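Endo-beta-1,2-glucanase (Talaromyces funiculosus, PDB 6IMV) hydrolyses internal beta-1,2-glucosidic linkages of beta-1,2-glucan, and is held here in complex with the disaccharide sophorose. Local coordinates at residues Ser84-Leu89 with Asp121-Thr126; Leu169-Tyr174 with Leu310-Tyr315; Phe176-Glu181 with Val451-Lys456; Phe254-Gln259 with Asn462-Arg467. All coordinates share one frame; numbering follows the deposited sequence.

Contact 1: residues Ser84-Leu89 with Asp121-Thr126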
# COMPACT_ATOMS: atom_id res chain seq x y z
N SER A 84 -5.22 -3.21 -4.78
CA SER A 84 -4.41 -4.16 -4.02
C SER A 84 -4.73 -4.06 -2.53
O SER A 84 -4.81 -5.09 -1.86
CB SER A 84 -2.92 -3.99 -4.32
OG SER A 84 -2.36 -2.95 -3.54
N LEU A 85 -5.00 -2.85 -2.02
CA LEU A 85 -5.30 -2.64 -0.60
C LEU A 85 -6.69 -3.20 -0.26
O LEU A 85 -6.86 -3.82 0.79
CB LEU A 85 -5.19 -1.15 -0.25
CG LEU A 85 -3.77 -0.58 -0.32
CD1 LEU A 85 -3.78 0.94 -0.14
CD2 LEU A 85 -2.86 -1.22 0.72
N GLN A 86 -7.65 -3.00 -1.17
CA GLN A 86 -9.01 -3.47 -1.02
C GLN A 86 -9.02 -5.01 -1.08
O GLN A 86 -9.64 -5.67 -0.24
CB GLN A 86 -9.87 -2.85 -2.11
CG GLN A 86 -11.34 -3.25 -2.08
CD GLN A 86 -12.10 -2.67 -3.25
OE1 GLN A 86 -11.51 -2.28 -4.25
NE2 GLN A 86 -13.41 -2.63 -3.13
N VAL A 87 -8.31 -5.57 -2.05
CA VAL A 87 -8.28 -7.02 -2.26
C VAL A 87 -7.61 -7.71 -1.07
O VAL A 87 -8.11 -8.73 -0.59
CB VAL A 87 -7.64 -7.38 -3.62
CG1 VAL A 87 -7.28 -8.85 -3.71
CG2 VAL A 87 -8.55 -6.98 -4.77
N MET A 88 -6.51 -7.14 -0.57
CA MET A 88 -5.80 -7.70 0.59
C MET A 88 -6.75 -7.75 1.80
O MET A 88 -6.79 -8.75 2.52
CB MET A 88 -4.55 -6.89 0.93
CG MET A 88 -3.37 -7.20 0.05
SD MET A 88 -1.84 -6.38 0.59
CE MET A 88 -2.07 -4.76 -0.12
N LEU A 89 -7.50 -6.67 2.02
CA LEU A 89 -8.49 -6.61 3.11
C LEU A 89 -9.50 -7.75 2.93
O LEU A 89 -9.83 -8.45 3.89
CB LEU A 89 -9.16 -5.24 3.10
CG LEU A 89 -10.16 -4.90 4.20
CD1 LEU A 89 -11.55 -5.41 3.88
CD2 LEU A 89 -9.73 -5.38 5.57
N ASP A 121 -16.88 -10.51 -6.58
CA ASP A 121 -17.61 -11.05 -7.72
C ASP A 121 -17.98 -9.91 -8.67
O ASP A 121 -17.69 -9.96 -9.85
CB ASP A 121 -18.84 -11.83 -7.25
CG ASP A 121 -19.54 -12.56 -8.38
OD1 ASP A 121 -19.77 -11.93 -9.41
OD2 ASP A 121 -19.82 -13.76 -8.25
N THR A 122 -18.62 -8.87 -8.12
CA THR A 122 -18.98 -7.68 -8.90
C THR A 122 -17.72 -7.08 -9.55
O THR A 122 -17.74 -6.73 -10.72
CB THR A 122 -19.68 -6.63 -8.02
OG1 THR A 122 -20.77 -7.27 -7.38
CG2 THR A 122 -20.19 -5.44 -8.80
N LYS A 123 -16.64 -6.98 -8.76
CA LYS A 123 -15.37 -6.37 -9.21
C LYS A 123 -14.83 -7.13 -10.43
O LYS A 123 -14.47 -6.50 -11.42
CB LYS A 123 -14.33 -6.36 -8.09
CG LYS A 123 -12.95 -5.84 -8.49
CD LYS A 123 -11.89 -6.03 -7.41
CE LYS A 123 -12.13 -5.21 -6.16
NZ LYS A 123 -12.22 -3.76 -6.44
N LEU A 124 -14.79 -8.47 -10.35
CA LEU A 124 -14.25 -9.29 -11.43
C LEU A 124 -15.03 -9.03 -12.72
O LEU A 124 -14.44 -8.91 -13.79
CB LEU A 124 -14.32 -10.78 -11.06
CG LEU A 124 -13.74 -11.72 -12.12
CD1 LEU A 124 -12.32 -11.32 -12.52
CD2 LEU A 124 -13.76 -13.16 -11.64
N GLN A 125 -16.36 -8.97 -12.62
CA GLN A 125 -17.22 -8.69 -13.77
C GLN A 125 -16.74 -7.40 -14.46
O GLN A 125 -16.59 -7.36 -15.68
CB GLN A 125 -18.70 -8.62 -13.36
CG GLN A 125 -19.26 -9.97 -12.92
CD GLN A 125 -20.71 -9.90 -12.50
OE1 GLN A 125 -21.55 -9.34 -13.18
NE2 GLN A 125 -21.01 -10.51 -11.36
N THR A 126 -16.47 -6.36 -13.66
CA THR A 126 -16.03 -5.06 -14.16
C THR A 126 -14.65 -5.16 -14.82
O THR A 126 -14.44 -4.58 -15.91
CB THR A 126 -16.02 -4.02 -13.03
OG1 THR A 126 -17.33 -4.03 -12.43
CG2 THR A 126 -15.66 -2.64 -13.53
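Lys123 of helix 112-133 reaches across to Gln86 and Val87 of helix 80-94. The two backbones stay well apart: the CA atoms of Val87 and Lys123 are 9.9 Å from each other, so the contact is made by side chains alone. The CB of Lys123 points toward the other helix. CG continues outward because it stands opposite the backbone N (chi1 176°). CB and CG span the gap without touching helix 80-94, and the side chain lies against Trp195. CD is the first atom to come near, 4.4 Å from CG2 of Val87. CE lies 3.6 Å from Gln86 OE1 and also packs on CG2 of Val87. Bends at chi3 and chi4 then turn the ammonium group toward Gln86. NZ donates a hydrogen bond of 2.7 Å to Gln86 OE1. It meets that oxygen from above the carbonyl plane, 57° out of it, with a C=O...N angle of 111°. The Gln86 chain is extended and comes from the opposite direction. Its other amide atom, NE2, bonds to the hydroxyl of Tyr90 one helical turn on. This second bond should help to fix the rotation of the amide. NZ has two further partners, a salt bridge to Glu83 and a bond to the carbonyl O of Gly56. A buried charge is thus met by one carboxylate and two neutral oxygens. Around it, Val87 packs on Ala172 and Phe176 of helix 163-182, and Gln86 touches Trp433 of helix 433-443. Trp195 belongs to helix 186-210, and Gly56 lies just before strand 57-64.

Contact 2: residues Leu169-Tyr174 with Leu310-Tyr315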
# COMPACT_ATOMS: atom_id res chain seq x y z
N LEU A 169 -1.34 -5.40 -7.22
CA LEU A 169 -2.65 -6.03 -7.37
C LEU A 169 -2.51 -7.55 -7.54
O LEU A 169 -3.29 -8.32 -6.97
CB LEU A 169 -3.37 -5.41 -8.57
CG LEU A 169 -4.73 -6.02 -8.93
CD1 LEU A 169 -5.67 -6.07 -7.74
CD2 LEU A 169 -5.36 -5.25 -10.08
N LEU A 170 -1.54 -7.99 -8.35
CA LEU A 170 -1.47 -9.39 -8.74
C LEU A 170 -1.20 -10.29 -7.53
O LEU A 170 -1.85 -11.33 -7.38
CB LEU A 170 -0.41 -9.55 -9.83
CG LEU A 170 -0.86 -9.05 -11.20
CD1 LEU A 170 0.33 -8.87 -12.14
CD2 LEU A 170 -1.89 -9.99 -11.80
N TRP A 171 -0.27 -9.89 -6.65
CA TRP A 171 0.03 -10.70 -5.46
C TRP A 171 -1.13 -10.60 -4.45
O TRP A 171 -1.35 -11.53 -3.68
CB TRP A 171 1.39 -10.33 -4.85
CG TRP A 171 2.53 -10.77 -5.72
CD1 TRP A 171 3.32 -9.97 -6.50
CD2 TRP A 171 2.99 -12.12 -5.93
NE1 TRP A 171 4.24 -10.73 -7.17
CE2 TRP A 171 4.07 -12.05 -6.84
CE3 TRP A 171 2.61 -13.38 -5.44
CZ2 TRP A 171 4.76 -13.18 -7.27
CZ3 TRP A 171 3.29 -14.50 -5.88
CH2 TRP A 171 4.36 -14.39 -6.77
N ALA A 172 -1.88 -9.49 -4.47
CA ALA A 172 -3.06 -9.37 -3.60
C ALA A 172 -4.13 -10.38 -4.04
O ALA A 172 -4.73 -11.07 -3.21
CB ALA A 172 -3.58 -7.96 -3.60
N VAL A 173 -4.34 -10.49 -5.35
CA VAL A 173 -5.30 -11.43 -5.93
C VAL A 173 -4.85 -12.87 -5.66
O VAL A 173 -5.66 -13.73 -5.36
CB VAL A 173 -5.53 -11.15 -7.43
CG1 VAL A 173 -6.27 -12.30 -8.12
CG2 VAL A 173 -6.28 -9.84 -7.64
N TYR A 174 -3.54 -13.11 -5.78
CA TYR A 174 -2.90 -14.39 -5.47
C TYR A 174 -3.27 -14.81 -4.04
O TYR A 174 -3.74 -15.95 -3.81
CB TYR A 174 -1.39 -14.24 -5.70
CG TYR A 174 -0.55 -15.50 -5.72
CD1 TYR A 174 -0.28 -16.14 -6.92
CD2 TYR A 174 0.06 -15.97 -4.57
CE1 TYR A 174 0.55 -17.25 -6.97
CE2 TYR A 174 0.90 -17.08 -4.60
CZ TYR A 174 1.14 -17.73 -5.80
OH TYR A 174 1.96 -18.82 -5.84
N LEU A 310 4.29 -6.45 2.62
CA LEU A 310 2.88 -6.77 2.91
C LEU A 310 2.39 -7.93 2.04
O LEU A 310 1.37 -8.55 2.36
CB LEU A 310 1.98 -5.56 2.64
CG LEU A 310 2.10 -4.37 3.59
CD1 LEU A 310 1.39 -3.16 3.00
CD2 LEU A 310 1.53 -4.69 4.97
N GLU A 311 3.05 -8.18 0.90
CA GLU A 311 2.47 -9.02 -0.16
C GLU A 311 3.28 -10.30 -0.40
O GLU A 311 2.74 -11.24 -0.93
CB GLU A 311 2.34 -8.21 -1.45
CG GLU A 311 1.51 -6.95 -1.28
CD GLU A 311 0.82 -6.46 -2.54
OE1 GLU A 311 0.41 -7.32 -3.38
OE2 GLU A 311 0.71 -5.24 -2.69
N MET A 312 4.56 -10.34 -0.04
CA MET A 312 5.38 -11.55 -0.21
C MET A 312 6.20 -11.76 1.05
O MET A 312 6.49 -10.81 1.76
CB MET A 312 6.29 -11.43 -1.43
CG MET A 312 5.52 -11.27 -2.73
SD MET A 312 6.57 -11.27 -4.17
CE MET A 312 6.89 -13.02 -4.39
N PRO A 313 6.56 -13.02 1.37
CA PRO A 313 7.19 -13.34 2.66
C PRO A 313 8.69 -12.99 2.76
O PRO A 313 9.51 -13.84 3.09
CB PRO A 313 6.95 -14.86 2.77
CG PRO A 313 6.98 -15.33 1.34
CD PRO A 313 6.31 -14.22 0.56
N TYR A 314 9.01 -11.71 2.53
CA TYR A 314 10.34 -11.17 2.70
C TYR A 314 10.87 -11.42 4.12
O TYR A 314 12.05 -11.67 4.29
CB TYR A 314 10.33 -9.66 2.40
CG TYR A 314 10.33 -9.33 0.93
CD1 TYR A 314 11.52 -9.19 0.25
CD2 TYR A 314 9.15 -9.17 0.22
CE1 TYR A 314 11.55 -8.90 -1.10
CE2 TYR A 314 9.16 -8.88 -1.14
CZ TYR A 314 10.36 -8.75 -1.80
OH TYR A 314 10.41 -8.47 -3.14
N TYR A 315 9.99 -11.35 5.13
CA TYR A 315 10.44 -11.41 6.53
C TYR A 315 10.63 -12.85 7.01
O TYR A 315 11.02 -13.04 8.16
CB TYR A 315 9.48 -10.62 7.43
CG TYR A 315 9.51 -9.13 7.22
CD1 TYR A 315 10.48 -8.52 6.44
CD2 TYR A 315 8.54 -8.31 7.80
CE1 TYR A 315 10.49 -7.16 6.22
CE2 TYR A 315 8.55 -6.94 7.61
CZ TYR A 315 9.53 -6.36 6.83
OH TYR A 315 9.55 -5.01 6.62
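A Met-aromatic contact between Met312 and Trp171 joins helix 163-182 to the loop that precedes helix 318-337. The site is deep in the helical domain, consistent with the (alpha/alpha)6 barrel of this glycoside hydrolase family. Met312 lies over one face of the indole. Its SD is 3.9 Å from the centroid of the five-membered ring of Trp171, 16° off the ring normal. A bend at chi3 (79°) carries the methyl across to the benzo half of the indole. There CE makes a CH-pi contact, 3.8 Å from the centroid of the six-membered ring. The sulfur and methyl therefore cover both rings of the indole at once. The indole is also fixed along its rim. NE1 donates to the carbonyl O of Leu253, and CZ3 of Trp171 sits 3.6 Å above the centre of the Tyr174 ring. Trp257 meets the indole edge-to-face. A leucine in place of Trp171 would probably leave the Met312 thioether without its aromatic face and the Leu253 carbonyl without this donor. Glu311 approaches the start of the Trp171 side chain, with OE1 3.5 Å from Trp171 CB. The other carboxylate oxygen of Glu311, OE2, has a weak bond to Trp307. The side chain of Glu311 is about 11 Å from bound glucose at the nearest atoms, so the contact does not touch the sugar. Just after Met312 the loop makes an inverse gamma turn centred on Pro313, where Tyr314 N bonds to Met312 O at 2.8 Å. Glu311 OE1 also comes within 3.3 Å of Ala172 N, but the angle is too poor for a hydrogen bond.

Contact 3: residues Phe176-Glu181 with Val451-Lys456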
# COMPACT_ATOMS: atom_id res chain seq x y z
N PHE A 176 -5.84 -13.57 -2.20
CA PHE A 176 -7.28 -13.68 -2.09
C PHE A 176 -7.74 -15.07 -2.54
O PHE A 176 -8.61 -15.67 -1.91
CB PHE A 176 -8.00 -12.60 -2.90
CG PHE A 176 -9.50 -12.78 -2.90
CD1 PHE A 176 -10.26 -12.29 -1.86
CD2 PHE A 176 -10.13 -13.48 -3.92
CE1 PHE A 176 -11.64 -12.48 -1.84
CE2 PHE A 176 -11.50 -13.67 -3.90
CZ PHE A 176 -12.25 -13.16 -2.87
N ILE A 177 -7.18 -15.53 -3.66
CA ILE A 177 -7.50 -16.83 -4.23
C ILE A 177 -7.23 -17.91 -3.18
O ILE A 177 -8.09 -18.77 -2.95
CB ILE A 177 -6.72 -17.08 -5.53
CG1 ILE A 177 -7.30 -16.25 -6.68
CG2 ILE A 177 -6.66 -18.57 -5.88
CD1 ILE A 177 -6.32 -16.05 -7.82
N GLN A 178 -6.05 -17.85 -2.56
CA GLN A 178 -5.67 -18.81 -1.54
C GLN A 178 -6.65 -18.73 -0.35
O GLN A 178 -7.10 -19.77 0.14
CB GLN A 178 -4.23 -18.58 -1.06
CG GLN A 178 -3.73 -19.67 -0.13
CD GLN A 178 -3.76 -21.03 -0.80
OE1 GLN A 178 -3.17 -21.24 -1.85
NE2 GLN A 178 -4.47 -21.96 -0.19
N ALA A 179 -6.97 -17.52 0.10
CA ALA A 179 -7.86 -17.32 1.24
C ALA A 179 -9.24 -17.95 0.95
O ALA A 179 -9.79 -18.64 1.79
CB ALA A 179 -8.01 -15.85 1.55
N ALA A 180 -9.77 -17.69 -0.25
CA ALA A 180 -11.08 -18.17 -0.65
C ALA A 180 -11.10 -19.71 -0.70
O ALA A 180 -12.04 -20.33 -0.21
CB ALA A 180 -11.46 -17.58 -1.98
N GLU A 181 -10.04 -20.30 -1.25
CA GLU A 181 -9.95 -21.76 -1.38
C GLU A 181 -9.76 -22.41 0.00
O GLU A 181 -10.32 -23.47 0.25
CB GLU A 181 -8.87 -22.13 -2.40
CG GLU A 181 -9.30 -21.80 -3.82
CD GLU A 181 -8.23 -21.90 -4.90
OE1 GLU A 181 -7.08 -22.26 -4.58
OE2 GLU A 181 -8.56 -21.60 -6.07
N VAL A 451 0.20 -15.78 0.75
CA VAL A 451 0.98 -15.85 -0.48
C VAL A 451 2.01 -16.97 -0.35
O VAL A 451 2.19 -17.76 -1.27
CB VAL A 451 1.62 -14.48 -0.79
CG1 VAL A 451 2.71 -14.58 -1.85
CG2 VAL A 451 0.55 -13.48 -1.20
N SER A 452 2.66 -17.05 0.82
CA SER A 452 3.65 -18.08 1.12
C SER A 452 3.04 -19.49 0.97
O SER A 452 3.68 -20.41 0.43
CB SER A 452 4.21 -17.83 2.51
OG SER A 452 5.01 -18.90 2.94
N GLN A 453 1.81 -19.66 1.43
CA GLN A 453 1.13 -20.97 1.35
C GLN A 453 1.01 -21.41 -0.11
O GLN A 453 1.35 -22.54 -0.47
CB GLN A 453 -0.23 -20.87 2.02
CG GLN A 453 -0.99 -22.19 2.07
CD GLN A 453 -2.42 -21.96 2.47
OE1 GLN A 453 -2.78 -20.89 2.98
NE2 GLN A 453 -3.25 -22.96 2.25
N LYS A 454 0.55 -20.49 -0.96
CA LYS A 454 0.28 -20.77 -2.37
C LYS A 454 1.61 -20.93 -3.12
O LYS A 454 1.75 -21.79 -3.98
CB LYS A 454 -0.62 -19.67 -2.93
CG LYS A 454 -1.19 -19.91 -4.33
CD LYS A 454 -2.26 -18.89 -4.69
CE LYS A 454 -2.60 -18.88 -6.17
NZ LYS A 454 -3.15 -20.19 -6.62
N MET A 455 2.61 -20.10 -2.77
CA MET A 455 3.95 -20.21 -3.37
C MET A 455 4.54 -21.60 -3.08
O MET A 455 5.14 -22.21 -3.97
CB MET A 455 4.89 -19.13 -2.82
CG MET A 455 4.57 -17.73 -3.33
SD MET A 455 5.78 -16.52 -2.72
CE MET A 455 7.07 -16.71 -3.95
N LYS A 456 4.37 -22.09 -1.85
CA LYS A 456 4.87 -23.41 -1.46
C LYS A 456 4.14 -24.49 -2.27
O LYS A 456 4.77 -25.40 -2.80
CB LYS A 456 4.71 -23.63 0.04
CG LYS A 456 5.76 -22.91 0.88
CD LYS A 456 5.46 -22.89 2.36
CE LYS A 456 6.54 -22.19 3.15
NZ LYS A 456 6.16 -22.04 4.57
O HOH W 1 -4.47 -21.22 -4.33
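The amides of Gln178 and Gln453 meet with their planes 43° apart, and the two side chains cross at about a right angle. Gln453 NE2 lies well out of the plane of the Gln178 amide. It is modelled 2.9 Å from Gln178 NE2. Both are donors, so this approach is no hydrogen bond and its detail is doubtful. Asn182 serves both amides: its OD1 accepts from Gln178 NE2 and its ND2 donates to Gln453 OE1. The Gln178 chain bends at chi2 (60°), which brings its OE1 against the aliphatic part of Lys454, 3.2 Å from CB. Lys454 runs on past Ile177, whose CG2 is 3.9 Å from Lys454 NZ. Water 1 ties the two helices together. It donates to Gln178 OE1 and Glu181 OE1 and accepts from Lys454 NZ, each at 2.8 Å. The helix segments 176-181 and 451-456 cross at 87°, with axes 9.1 Å apart. Lys454 NZ also has a salt bridge to Glu458, a bond to Gln196 and a cation-pi contact with Tyr174. The chemistry is that of a polar, partly buried helix crossing. No direct hydrogen bond spans the two segments, so Asn182 and the water carry the polar link.

Contact 4: residues Phe254-Gln259 with Asn462-Arg467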
# COMPACT_ATOMS: atom_id res chain seq x y z
N PHE A 254 6.48 -6.70 -9.17
CA PHE A 254 6.27 -6.99 -10.57
C PHE A 254 7.44 -7.82 -11.13
O PHE A 254 7.21 -8.71 -11.95
CB PHE A 254 6.07 -5.73 -11.41
CG PHE A 254 5.52 -6.08 -12.76
CD1 PHE A 254 4.19 -6.42 -12.90
CD2 PHE A 254 6.35 -6.21 -13.86
CE1 PHE A 254 3.68 -6.81 -14.13
CE2 PHE A 254 5.84 -6.59 -15.09
CZ PHE A 254 4.51 -6.89 -15.22
N THR A 255 8.66 -7.52 -10.69
CA THR A 255 9.83 -8.32 -11.05
C THR A 255 9.55 -9.81 -10.81
O THR A 255 9.80 -10.64 -11.69
CB THR A 255 11.09 -7.91 -10.29
OG1 THR A 255 11.30 -6.52 -10.48
CG2 THR A 255 12.32 -8.67 -10.73
N TRP A 256 9.04 -10.14 -9.62
CA TRP A 256 8.74 -11.52 -9.24
C TRP A 256 7.68 -12.13 -10.17
O TRP A 256 7.74 -13.34 -10.46
CB TRP A 256 8.28 -11.62 -7.78
CG TRP A 256 9.36 -11.40 -6.77
CD1 TRP A 256 9.42 -10.40 -5.84
CD2 TRP A 256 10.52 -12.23 -6.56
NE1 TRP A 256 10.54 -10.55 -5.07
CE2 TRP A 256 11.23 -11.66 -5.47
CE3 TRP A 256 11.03 -13.39 -7.15
CZ2 TRP A 256 12.42 -12.21 -4.99
CZ3 TRP A 256 12.20 -13.94 -6.68
CH2 TRP A 256 12.88 -13.35 -5.61
N TRP A 257 6.70 -11.31 -10.56
CA TRP A 257 5.65 -11.76 -11.46
C TRP A 257 6.26 -12.25 -12.78
O TRP A 257 5.93 -13.36 -13.25
CB TRP A 257 4.60 -10.68 -11.69
CG TRP A 257 3.31 -11.26 -12.17
CD1 TRP A 257 2.80 -11.23 -13.44
CD2 TRP A 257 2.39 -12.05 -11.39
NE1 TRP A 257 1.61 -11.91 -13.49
CE2 TRP A 257 1.34 -12.42 -12.25
CE3 TRP A 257 2.35 -12.44 -10.05
CZ2 TRP A 257 0.25 -13.18 -11.80
CZ3 TRP A 257 1.28 -13.19 -9.61
CH2 TRP A 257 0.25 -13.55 -10.47
N LEU A 258 7.16 -11.44 -13.36
CA LEU A 258 7.85 -11.79 -14.59
C LEU A 258 8.69 -13.06 -14.38
O LEU A 258 8.65 -13.96 -15.21
CB LEU A 258 8.74 -10.63 -15.05
CG LEU A 258 8.03 -9.51 -15.80
CD1 LEU A 258 8.96 -8.33 -16.01
CD2 LEU A 258 7.49 -10.01 -17.13
N GLN A 259 9.46 -13.11 -13.28
CA GLN A 259 10.37 -14.22 -13.05
C GLN A 259 9.58 -15.54 -12.97
O GLN A 259 9.94 -16.50 -13.64
CB GLN A 259 11.18 -14.05 -11.77
CG GLN A 259 11.87 -15.34 -11.35
CD GLN A 259 12.97 -15.13 -10.34
OE1 GLN A 259 13.34 -14.00 -10.04
NE2 GLN A 259 13.52 -16.22 -9.84
N ASN A 462 10.77 -21.79 -2.56
CA ASN A 462 12.20 -22.06 -2.35
C ASN A 462 13.04 -21.13 -3.24
O ASN A 462 14.06 -20.62 -2.79
CB ASN A 462 12.58 -23.53 -2.57
CG ASN A 462 12.09 -24.42 -1.45
OD1 ASN A 462 11.71 -23.93 -0.39
ND2 ASN A 462 12.08 -25.72 -1.67
N THR A 463 12.58 -20.91 -4.48
CA THR A 463 13.27 -20.03 -5.42
C THR A 463 13.30 -18.60 -4.88
O THR A 463 14.35 -17.93 -4.95
CB THR A 463 12.62 -20.06 -6.81
OG1 THR A 463 12.73 -21.40 -7.31
CG2 THR A 463 13.26 -19.11 -7.79
N PHE A 464 12.15 -18.12 -4.39
CA PHE A 464 12.03 -16.80 -3.78
C PHE A 464 13.10 -16.62 -2.69
O PHE A 464 13.91 -15.68 -2.73
CB PHE A 464 10.62 -16.60 -3.22
CG PHE A 464 10.42 -15.32 -2.45
CD1 PHE A 464 10.13 -14.14 -3.11
CD2 PHE A 464 10.53 -15.30 -1.06
CE1 PHE A 464 9.94 -12.96 -2.40
CE2 PHE A 464 10.33 -14.12 -0.36
CZ PHE A 464 10.04 -12.95 -1.03
N VAL A 465 13.11 -17.56 -1.74
CA VAL A 465 13.99 -17.47 -0.56
C VAL A 465 15.45 -17.44 -1.02
O VAL A 465 16.22 -16.56 -0.63
CB VAL A 465 13.73 -18.60 0.45
CG1 VAL A 465 14.75 -18.57 1.58
CG2 VAL A 465 12.32 -18.53 1.02
N GLU A 466 15.83 -18.40 -1.88
CA GLU A 466 17.22 -18.52 -2.36
C GLU A 466 17.68 -17.22 -3.01
O GLU A 466 18.75 -16.70 -2.69
CB GLU A 466 17.33 -19.66 -3.37
CG GLU A 466 18.69 -19.76 -4.03
CD GLU A 466 18.81 -20.89 -5.03
OE1 GLU A 466 18.06 -20.88 -6.02
OE2 GLU A 466 19.64 -21.77 -4.80
N ARG A 467 16.88 -16.72 -3.95
CA ARG A 467 17.23 -15.54 -4.71
C ARG A 467 17.32 -14.32 -3.78
O ARG A 467 18.27 -13.56 -3.84
CB ARG A 467 16.20 -15.31 -5.82
CG ARG A 467 16.32 -13.97 -6.54
CD ARG A 467 17.69 -13.72 -7.15
NE ARG A 467 18.01 -14.66 -8.21
CZ ARG A 467 19.08 -14.58 -8.99
NH1 ARG A 467 19.21 -15.40 -10.02
NH2 ARG A 467 20.00 -13.66 -8.76
O HOH W 2 16.22 -16.94 -8.89
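Helix segments 254-259 and 462-467 pass at 126° with their axes 12.2 Å apart, and long side chains bridge the space. Trp256 does most of this. CD1 and CE1 of Phe464 lie over one face of its indole, and CD1 comes to 3.5 Å from Trp256 CZ2. The planes of the benzo ring and the phenyl ring are 48° apart, so the two rings meet obliquely. Phe464 CG stands opposite its backbone N (chi1 174°), and the ring extends to the indole from there. Further round, CG of Arg467 packs 3.6 Å from Trp256 CH2. NE1 of Trp256 bonds to the hydroxyl of Tyr314. An alanine at Trp256 would probably open a gap beside Phe464 and take a partner from that hydroxyl. Beside this pair, NE2 of Gln259 touches Thr463 CG2. Water 2 accepts from Gln259 NE2 and, in the guanidinium plane, from Arg467 NE, at 3.0 Å each. Gln259 OE1 takes the indole N-H of Trp273. Glu471 and Glu270 form salt bridges with the guanidinium of Arg467. The contact is thus aromatic in its middle and polar at one margin, where a water satisfies two donors that cannot bond each other.

Overall arrangement
Contacts 1, 3 and 4 pair two helices; contact 2 sets helix 163-182 against a loop. Contact 2 lies deepest, about 11 Å from the chain centre, and relies on sulfur and aromatic groups. Contact 1 is also buried but polar, with a direct bond to a charged group. Contact 3 is partly exposed and water-bridged. Contact 4 is about as far out, yet buried, mixing rings with a hydrated margin. Helix 163-182 serves both contacts 2 and 3, and its Leu169 and Ala172 also meet Ser84 of contact 1. Met312 SD touches Trp256 CD1 at 3.4 Å, joining contacts 2 and 4. Helices 448-457 and 461-475 are consecutive, and Met455 packs on Phe464 between contacts 3 and 4.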